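Local coordinates for protein kojibiose phosphorylase (Gut metagenome, PDB 6W0P) that belongs to glycoside hydrolase family 65 and joins an N-terminal beta domain to a helical central catalytic domain, at residues A[142-156]-A[282-294]. Residues are numbered along the deposited sequence; the frame is centred on the assembly and turned at random.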
ATOM      1  N   SER A 142     -20.631  38.413 -18.165  1.00 34.78           N
ATOM      2  CA  SER A 142     -19.690  39.050 -17.221  1.00 34.61           C
ATOM      3  C   SER A 142     -19.939  38.458 -15.833  1.00 34.62           C
ATOM      4  O   SER A 142     -21.118  38.217 -15.510  1.00 34.50           O
ATOM      5  CB  SER A 142     -19.847  40.550 -17.275  1.00 34.11           C
ATOM      6  OG  SER A 142     -19.693  41.013 -18.614  1.00 33.93           O
ATOM      7  N   ARG A 143     -18.881  38.164 -15.071  1.00 34.44           N
ATOM      8  CA  ARG A 143     -19.058  37.757 -13.657  1.00 35.17           C
ATOM      9  C   ARG A 143     -17.914  38.212 -12.739  1.00 33.35           C
ATOM     10  O   ARG A 143     -16.765  38.485 -13.189  1.00 32.25           O
ATOM     11  CB  ARG A 143     -19.367  36.261 -13.545  1.00 37.48           C
ATOM     12  CG  ARG A 143     -18.434  35.312 -14.274  1.00 38.18           C
ATOM     13  CD  ARG A 143     -19.105  33.961 -14.451  1.00 39.48           C
ATOM     14  NE  ARG A 143     -18.154  32.873 -14.258  1.00 41.77           N
ATOM     15  CZ  ARG A 143     -18.304  31.614 -14.676  1.00 41.52           C
ATOM     16  NH1 ARG A 143     -19.382  31.254 -15.343  1.00 41.71           N
ATOM     17  NH2 ARG A 143     -17.349  30.724 -14.441  1.00 40.81           N
ATOM     18  N   LEU A 144     -18.293  38.282 -11.468  1.00 32.50           N
ATOM     19  CA  LEU A 144     -17.531  38.775 -10.302  1.00 32.44           C
ATOM     20  C   LEU A 144     -17.840  37.868  -9.109  1.00 32.44           C
ATOM     21  O   LEU A 144     -19.008  37.488  -8.931  1.00 32.95           O
ATOM     22  CB  LEU A 144     -18.003  40.187  -9.943  1.00 32.40           C
ATOM     23  CG  LEU A 144     -17.704  41.330 -10.900  1.00 32.56           C
ATOM     24  CD1 LEU A 144     -18.493  42.559 -10.465  1.00 33.28           C
ATOM     25  CD2 LEU A 144     -16.226  41.674 -10.936  1.00 32.56           C
ATOM     26  N   LEU A 145     -16.839  37.591  -8.286  1.00 32.45           N
ATOM     27  CA  LEU A 145     -17.034  37.217  -6.873  1.00 33.55           C
ATOM     28  C   LEU A 145     -16.676  38.452  -6.041  1.00 33.66           C
ATOM     29  O   LEU A 145     -15.625  39.057  -6.305  1.00 34.57           O
ATOM     30  CB  LEU A 145     -16.177  35.988  -6.544  1.00 33.42           C
ATOM     31  CG  LEU A 145     -16.394  34.765  -7.435  1.00 33.69           C
ATOM     32  CD1 LEU A 145     -15.567  33.587  -6.948  1.00 34.05           C
ATOM     33  CD2 LEU A 145     -17.858  34.360  -7.496  1.00 34.03           C
ATOM     34  N   ASP A 146     -17.560  38.865  -5.137  1.00 34.22           N
ATOM     35  CA  ASP A 146     -17.361  40.059  -4.267  1.00 34.99           C
ATOM     36  C   ASP A 146     -16.188  39.769  -3.331  1.00 34.48           C
ATOM     37  O   ASP A 146     -16.270  38.781  -2.607  1.00 34.99           O
ATOM     38  CB  ASP A 146     -18.629  40.385  -3.478  1.00 35.05           C
ATOM     39  CG  ASP A 146     -18.668  41.782  -2.887  1.00 35.83           C
ATOM     40  OD1 ASP A 146     -17.644  42.233  -2.310  1.00 34.74           O
ATOM     41  OD2 ASP A 146     -19.746  42.410  -2.980  1.00 37.22           O
ATOM     42  N   MET A 147     -15.128  40.568  -3.364  1.00 34.64           N
ATOM     43  CA  MET A 147     -13.886  40.256  -2.598  1.00 35.80           C
ATOM     44  C   MET A 147     -14.015  40.689  -1.137  1.00 37.27           C
ATOM     45  O   MET A 147     -13.254  40.132  -0.346  1.00 39.30           O
ATOM     46  CB  MET A 147     -12.651  40.924  -3.201  1.00 33.35           C
ATOM     47  CG  MET A 147     -12.398  40.477  -4.610  1.00 32.73           C
ATOM     48  SD  MET A 147     -12.163  38.697  -4.797  1.00 31.28           S
ATOM     49  CE  MET A 147     -10.576  38.505  -3.996  1.00 30.93           C
ATOM     50  N   SER A 148     -14.939  41.598  -0.794  1.00 38.76           N
ATOM     51  CA  SER A 148     -15.188  42.089   0.596  1.00 40.79           C
ATOM     52  C   SER A 148     -16.360  41.327   1.244  1.00 40.92           C
ATOM     53  O   SER A 148     -16.148  40.701   2.296  1.00 41.46           O
ATOM     54  CB  SER A 148     -15.428  43.579   0.618  1.00 41.57           C
ATOM     55  OG  SER A 148     -14.720  44.206  -0.447  1.00 45.70           O
ATOM     56  N   ASP A 149     -17.560  41.400   0.663  1.00 40.39           N
ATOM     57  CA  ASP A 149     -18.765  40.669   1.152  1.00 40.74           C
ATOM     58  C   ASP A 149     -18.836  39.344   0.402  1.00 39.57           C
ATOM     59  O   ASP A 149     -19.579  39.275  -0.585  1.00 41.20           O
ATOM     60  CB  ASP A 149     -20.040  41.503   0.984  1.00 41.56           C
ATOM     61  CG  ASP A 149     -19.991  42.817   1.745  1.00 42.47           C
ATOM     62  OD1 ASP A 149     -19.967  42.747   2.981  1.00 43.34           O
ATOM     63  OD2 ASP A 149     -19.946  43.896   1.090  1.00 42.53           O
ATOM     64  N   CYS A 150     -18.065  38.347   0.842  1.00 39.10           N
ATOM     65  CA  CYS A 150     -17.597  37.211  -0.002  1.00 38.32           C
ATOM     66  C   CYS A 150     -18.707  36.176  -0.218  1.00 38.75           C
ATOM     67  O   CYS A 150     -18.534  35.301  -1.092  1.00 39.36           O
ATOM     68  CB  CYS A 150     -16.353  36.570   0.593  1.00 37.81           C
ATOM     69  SG  CYS A 150     -15.024  37.770   0.870  1.00 35.87           S
ATOM     70  N   GLU A 151     -19.825  36.323   0.500  1.00 39.11           N
ATOM     71  CA  GLU A 151     -21.060  35.516   0.336  1.00 38.62           C
ATOM     72  C   GLU A 151     -21.708  35.815  -1.017  1.00 36.91           C
ATOM     73  O   GLU A 151     -22.496  34.963  -1.469  1.00 37.69           O
ATOM     74  CB  GLU A 151     -22.043  35.811   1.466  1.00 39.78           C
ATOM     75  CG  GLU A 151     -21.442  35.642   2.854  1.00 41.28           C
ATOM     76  CD  GLU A 151     -20.869  36.912   3.473  1.00 42.96           C
ATOM     77  OE1 GLU A 151     -20.705  37.963   2.755  1.00 41.95           O
ATOM     78  OE2 GLU A 151     -20.564  36.853   4.676  1.00 45.64           O
ATOM     79  N   ASN A 152     -21.412  36.968  -1.632  1.00 34.95           N
ATOM     80  CA  ASN A 152     -22.068  37.415  -2.884  1.00 34.21           C
ATOM     81  C   ASN A 152     -21.235  37.109  -4.129  1.00 34.46           C
ATOM     82  O   ASN A 152     -19.997  37.246  -4.087  1.00 33.54           O
ATOM     83  CB  ASN A 152     -22.346  38.908  -2.894  1.00 34.11           C
ATOM     84  CG  ASN A 152     -23.126  39.356  -1.682  1.00 33.94           C
ATOM     85  OD1 ASN A 152     -23.819  38.544  -1.074  1.00 34.10           O
ATOM     86  ND2 ASN A 152     -23.019  40.634  -1.352  1.00 32.53           N
ATOM     87  N   ALA A 153     -21.954  36.821  -5.221  1.00 34.98           N
ATOM     88  CA  ALA A 153     -21.466  36.654  -6.612  1.00 34.74           C
ATOM     89  C   ALA A 153     -22.421  37.400  -7.542  1.00 34.51           C
ATOM     90  O   ALA A 153     -23.630  37.448  -7.253  1.00 36.43           O
ATOM     91  CB  ALA A 153     -21.401  35.189  -6.986  1.00 34.49           C
ATOM     92  N   TYR A 154     -21.915  37.929  -8.640  1.00 33.54           N
ATOM     93  CA  TYR A 154     -22.709  38.730  -9.593  1.00 33.35           C
ATOM     94  C   TYR A 154     -22.461  38.221 -11.008  1.00 33.89           C
ATOM     95  O   TYR A 154     -21.309  37.834 -11.361  1.00 34.42           O
ATOM     96  CB  TYR A 154     -22.328  40.201  -9.459  1.00 32.56           C
ATOM     97  CG  TYR A 154     -22.264  40.652  -8.022  1.00 32.74           C
ATOM     98  CD1 TYR A 154     -23.389  40.612  -7.219  1.00 32.26           C
ATOM     99  CD2 TYR A 154     -21.079  41.109  -7.463  1.00 32.24           C
ATOM    100  CE1 TYR A 154     -23.337  41.012  -5.898  1.00 33.06           C
ATOM    101  CE2 TYR A 154     -21.015  41.518  -6.143  1.00 32.27           C
ATOM    102  CZ  TYR A 154     -22.152  41.497  -5.362  1.00 32.65           C
ATOM    103  OH  TYR A 154     -22.078  41.876  -4.052  1.00 32.41           O
ATOM    104  N   GLN A 155     -23.506  38.280 -11.821  1.00 34.18           N
ATOM    105  CA  GLN A 155     -23.450  37.863 -13.236  1.00 34.30           C
ATOM    106  C   GLN A 155     -24.271  38.857 -14.033  1.00 35.15           C
ATOM    107  O   GLN A 155     -25.350  39.225 -13.571  1.00 38.40           O
ATOM    108  CB  GLN A 155     -24.004  36.452 -13.411  1.00 34.08           C
ATOM    109  CG  GLN A 155     -23.870  35.910 -14.823  1.00 33.65           C
ATOM    110  CD  GLN A 155     -24.497  34.543 -14.908  1.00 33.92           C
ATOM    111  OE1 GLN A 155     -25.627  34.337 -14.466  1.00 33.69           O
ATOM    112  NE2 GLN A 155     -23.746  33.592 -15.449  1.00 33.95           N
ATOM    113  N   MET A 156     -23.754  39.268 -15.173  1.00 34.49           N
ATOM    114  CA  MET A 156     -24.449  40.157 -16.111  1.00 34.63           C
ATOM    115  C   MET A 156     -24.392  39.484 -17.478  1.00 35.01           C
ATOM    116  O   MET A 156     -23.319  38.982 -17.853  1.00 34.64           O
ATOM    117  CB  MET A 156     -23.808  41.543 -16.164  1.00 34.57           C
ATOM    118  CG  MET A 156     -24.613  42.544 -16.960  1.00 34.74           C
ATOM    119  SD  MET A 156     -23.976  44.231 -16.830  1.00 34.88           S
ATOM    120  CE  MET A 156     -22.322  44.105 -17.529  1.00 34.89           C
ATOM    121  N   PHE A 282     -24.141  46.141 -11.565  1.00 36.71           N
ATOM    122  CA  PHE A 282     -22.959  45.305 -11.889  1.00 36.24           C
ATOM    123  C   PHE A 282     -21.760  46.239 -12.029  1.00 35.64           C
ATOM    124  O   PHE A 282     -20.748  45.976 -11.383  1.00 36.81           O
ATOM    125  CB  PHE A 282     -23.197  44.450 -13.140  1.00 35.49           C
ATOM    126  CG  PHE A 282     -22.103  43.449 -13.408  1.00 34.79           C
ATOM    127  CD1 PHE A 282     -22.141  42.181 -12.844  1.00 34.81           C
ATOM    128  CD2 PHE A 282     -21.036  43.768 -14.239  1.00 34.41           C
ATOM    129  CE1 PHE A 282     -21.134  41.258 -13.099  1.00 34.57           C
ATOM    130  CE2 PHE A 282     -20.021  42.852 -14.484  1.00 34.01           C
ATOM    131  CZ  PHE A 282     -20.069  41.599 -13.905  1.00 34.19           C
ATOM    132  N   ALA A 283     -21.900  47.337 -12.778  1.00 35.86           N
ATOM    133  CA  ALA A 283     -20.779  48.253 -13.101  1.00 35.68           C
ATOM    134  C   ALA A 283     -20.189  48.790 -11.793  1.00 36.16           C
ATOM    135  O   ALA A 283     -18.952  48.892 -11.722  1.00 37.10           O
ATOM    136  CB  ALA A 283     -21.203  49.354 -14.054  1.00 34.97           C
ATOM    137  N   ASP A 284     -21.032  49.088 -10.798  1.00 36.65           N
ATOM    138  CA  ASP A 284     -20.613  49.641  -9.479  1.00 37.00           C
ATOM    139  C   ASP A 284     -19.945  48.549  -8.645  1.00 35.90           C
ATOM    140  O   ASP A 284     -19.054  48.880  -7.832  1.00 36.19           O
ATOM    141  CB  ASP A 284     -21.793  50.275  -8.735  1.00 38.91           C
ATOM    142  CG  ASP A 284     -22.046  51.729  -9.123  1.00 40.74           C
ATOM    143  OD1 ASP A 284     -21.267  52.285  -9.959  1.00 40.85           O
ATOM    144  OD2 ASP A 284     -22.999  52.307  -8.571  1.00 42.76           O
ATOM    145  N   LEU A 285     -20.325  47.289  -8.851  1.00 35.05           N
ATOM    146  CA  LEU A 285     -19.709  46.142  -8.133  1.00 34.03           C
ATOM    147  C   LEU A 285     -18.331  45.810  -8.737  1.00 32.90           C
ATOM    148  O   LEU A 285     -17.471  45.330  -8.001  1.00 31.97           O
ATOM    149  CB  LEU A 285     -20.691  44.971  -8.168  1.00 33.75           C
ATOM    150  CG  LEU A 285     -21.945  45.253  -7.353  1.00 34.39           C
ATOM    151  CD1 LEU A 285     -23.047  44.260  -7.631  1.00 34.27           C
ATOM    152  CD2 LEU A 285     -21.602  45.293  -5.872  1.00 35.07           C
ATOM    153  N   VAL A 286     -18.115  46.088 -10.019  1.00 33.48           N
ATOM    154  CA  VAL A 286     -16.760  45.999 -10.634  1.00 34.36           C
ATOM    155  C   VAL A 286     -15.865  47.040  -9.937  1.00 35.80           C
ATOM    156  O   VAL A 286     -14.757  46.676  -9.547  1.00 35.55           O
ATOM    157  CB  VAL A 286     -16.777  46.194 -12.162  1.00 33.99           C
ATOM    158  CG1 VAL A 286     -15.374  46.110 -12.747  1.00 34.14           C
ATOM    159  CG2 VAL A 286     -17.707  45.204 -12.858  1.00 34.28           C
ATOM    160  N   LYS A 287     -16.344  48.275  -9.769  1.00 37.40           N
ATOM    161  CA  LYS A 287     -15.587  49.368  -9.098  1.00 38.64           C
ATOM    162  C   LYS A 287     -15.284  48.958  -7.657  1.00 38.01           C
ATOM    163  O   LYS A 287     -14.153  49.171  -7.234  1.00 40.74           O
ATOM    164  CB  LYS A 287     -16.346  50.694  -9.132  1.00 39.82           C
ATOM    165  CG  LYS A 287     -16.413  51.344 -10.504  1.00 41.65           C
ATOM    166  CD  LYS A 287     -17.194  52.633 -10.495  1.00 43.49           C
ATOM    167  CE  LYS A 287     -17.347  53.246 -11.870  1.00 45.48           C
ATOM    168  NZ  LYS A 287     -17.647  54.697 -11.772  1.00 47.72           N
ATOM    169  N   LYS A 288     -16.237  48.340  -6.967  1.00 37.43           N
ATOM    170  CA  LYS A 288     -16.064  47.859  -5.573  1.00 36.31           C
ATOM    171  C   LYS A 288     -14.935  46.821  -5.528  1.00 35.53           C
ATOM    172  O   LYS A 288     -14.034  46.968  -4.669  1.00 34.67           O
ATOM    173  CB  LYS A 288     -17.373  47.294  -5.038  1.00 36.10           C
ATOM    174  CG  LYS A 288     -17.337  46.846  -3.588  1.00 35.72           C
ATOM    175  CD  LYS A 288     -18.632  46.196  -3.201  1.00 35.97           C
ATOM    176  CE  LYS A 288     -18.714  45.854  -1.734  1.00 36.12           C
ATOM    177  NZ  LYS A 288     -19.648  44.719  -1.513  1.00 36.13           N
ATOM    178  N   ASN A 289     -14.925  45.873  -6.467  1.00 33.85           N
ATOM    179  CA  ASN A 289     -13.871  44.836  -6.502  1.00 33.61           C
ATOM    180  C   ASN A 289     -12.535  45.508  -6.820  1.00 33.75           C
ATOM    181  O   ASN A 289     -11.518  45.111  -6.241  1.00 33.31           O
ATOM    182  CB  ASN A 289     -14.179  43.708  -7.482  1.00 33.00           C
ATOM    183  CG  ASN A 289     -14.544  42.427  -6.783  1.00 32.07           C
ATOM    184  OD1 ASN A 289     -15.042  42.452  -5.665  1.00 32.04           O
ATOM    185  ND2 ASN A 289     -14.302  41.314  -7.443  1.00 31.88           N
ATOM    186  N   GLN A 290     -12.537  46.507  -7.687  1.00 34.50           N
ATOM    187  CA  GLN A 290     -11.287  47.187  -8.091  1.00 36.22           C
ATOM    188  C   GLN A 290     -10.695  47.902  -6.869  1.00 36.77           C
ATOM    189  O   GLN A 290      -9.472  47.882  -6.744  1.00 36.88           O
ATOM    190  CB  GLN A 290     -11.531  48.135  -9.268  1.00 36.95           C
ATOM    191  CG  GLN A 290     -10.281  48.859  -9.751  1.00 37.30           C
ATOM    192  CD  GLN A 290     -10.238  48.898 -11.256  1.00 38.97           C
ATOM    193  OE1 GLN A 290     -11.146  48.400 -11.940  1.00 39.90           O
ATOM    194  NE2 GLN A 290      -9.180  49.494 -11.781  1.00 39.21           N
ATOM    195  N   LYS A 291     -11.530  48.500  -6.014  1.00 38.60           N
ATOM    196  CA  LYS A 291     -11.104  49.193  -4.768  1.00 39.89           C
ATOM    197  C   LYS A 291     -10.364  48.181  -3.879  1.00 38.48           C
ATOM    198  O   LYS A 291      -9.310  48.532  -3.345  1.00 35.94           O
ATOM    199  CB  LYS A 291     -12.304  49.816  -4.052  1.00 43.56           C
ATOM    200  CG  LYS A 291     -12.017  51.096  -3.278  1.00 46.90           C
ATOM    201  CD  LYS A 291     -13.019  51.323  -2.165  1.00 50.07           C
ATOM    202  CE  LYS A 291     -12.741  50.482  -0.930  1.00 52.24           C
ATOM    203  NZ  LYS A 291     -12.044  51.272   0.122  1.00 54.22           N
ATOM    204  N   PHE A 292     -10.877  46.951  -3.760  1.00 37.97           N
ATOM    205  CA  PHE A 292     -10.217  45.851  -3.008  1.00 36.98           C
ATOM    206  C   PHE A 292      -8.871  45.482  -3.649  1.00 36.85           C
ATOM    207  O   PHE A 292      -7.891  45.376  -2.908  1.00 36.99           O
ATOM    208  CB  PHE A 292     -11.116  44.624  -2.955  1.00 37.10           C
ATOM    209  CG  PHE A 292     -10.473  43.406  -2.348  1.00 36.65           C
ATOM    210  CD1 PHE A 292      -9.627  42.600  -3.100  1.00 35.99           C
ATOM    211  CD2 PHE A 292     -10.743  43.050  -1.038  1.00 36.29           C
ATOM    212  CE1 PHE A 292      -9.070  41.461  -2.546  1.00 35.89           C
ATOM    213  CE2 PHE A 292     -10.184  41.906  -0.492  1.00 36.18           C
ATOM    214  CZ  PHE A 292      -9.355  41.111  -1.248  1.00 35.58           C
ATOM    215  N   PHE A 293      -8.800  45.280  -4.971  1.00 35.71           N
ATOM    216  CA  PHE A 293      -7.532  44.878  -5.635  1.00 35.20           C
ATOM    217  C   PHE A 293      -6.507  46.027  -5.609  1.00 36.40           C
ATOM    218  O   PHE A 293      -5.288  45.717  -5.518  1.00 37.40           O
ATOM    219  CB  PHE A 293      -7.791  44.361  -7.049  1.00 34.03           C
ATOM    220  CG  PHE A 293      -8.302  42.947  -7.076  1.00 33.66           C
ATOM    221  CD1 PHE A 293      -7.442  41.892  -6.817  1.00 33.49           C
ATOM    222  CD2 PHE A 293      -9.632  42.680  -7.358  1.00 32.85           C
ATOM    223  CE1 PHE A 293      -7.899  40.586  -6.853  1.00 33.91           C
ATOM    224  CE2 PHE A 293     -10.093  41.382  -7.376  1.00 33.65           C
ATOM    225  CZ  PHE A 293      -9.233  40.340  -7.106  1.00 34.59           C
ATOM    226  N   ASN A 294      -6.939  47.287  -5.744  1.00 36.39           N
ATOM    227  CA  ASN A 294      -6.025  48.458  -5.737  1.00 37.51           C
ATOM    228  C   ASN A 294      -5.233  48.445  -4.422  1.00 38.09           C
ATOM    229  O   ASN A 294      -4.027  48.627  -4.462  1.00 35.49           O
ATOM    230  CB  ASN A 294      -6.739  49.801  -5.872  1.00 38.58           C
ATOM    231  CG  ASN A 294      -7.275  50.083  -7.260  1.00 40.40           C
ATOM    232  OD1 ASN A 294      -6.900  49.438  -8.241  1.00 42.49           O
ATOM    233  ND2 ASN A 294      -8.178  51.046  -7.348  1.00 40.64           N
TER
HETATM  234  O   HOH W   1     -15.647  43.883  -3.246  1.00 31.52           O
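Phe282, in the first turn of helix 282-300, lies against a beta-hairpin of the N-terminal beta domain of this family 65 protein, its ring between Leu144 CD1 on one face and Met156 CB, 3.8 Å from the centroid, on the other. The hairpin pairs strands 135-145 and 152-161 of a large antiparallel sheet, and the helix packs across them. Further along the helix, Leu285 puts CD1 squarely over the centre of the Tyr154 ring, 3.4 Å from its centroid.

Where the strands give way to the connecting loop, polar contacts take over. The Asn289 amide bridges two backbone groups: ND2 donates to Leu145 O at 2.9 Å, close to the amide plane, while OD1 accepts from Met147 N at 3.0 Å. ND2 also bonds to Ser121 O, so the amide ties the helix to a second loop. Lys288 is extended beyond CG, and its NZ forms salt bridges to two carboxylates, meeting the syn lone pair of Asp146 OD2 at 2.7 Å and the anti lone pair of Asp149 OD2 at the same distance. Tyr154 OH donates to the anti lone pair of the same Asp146 OD2; this pairing with lysine and tyrosine would probably keep Asp146 ionised. Asp146 OD1 meanwhile closes an Asx turn by accepting from Ser148 N.

Met147 can be followed outward. Met147 CB sits over the centre of the Phe292 ring, 3.4 Å from its centroid, a CH-pi contact. CG, beside the backbone N (chi1 -60°), passes the Asn289 amide and reaches Phe293 CE2. SD makes oblique Met-aromatic contacts with both rings. Bends at chi2 and chi3 (-59° and -70°) turn the tip back to Phe292, where Met147 CE ends 3.6 Å from Phe292 CE1.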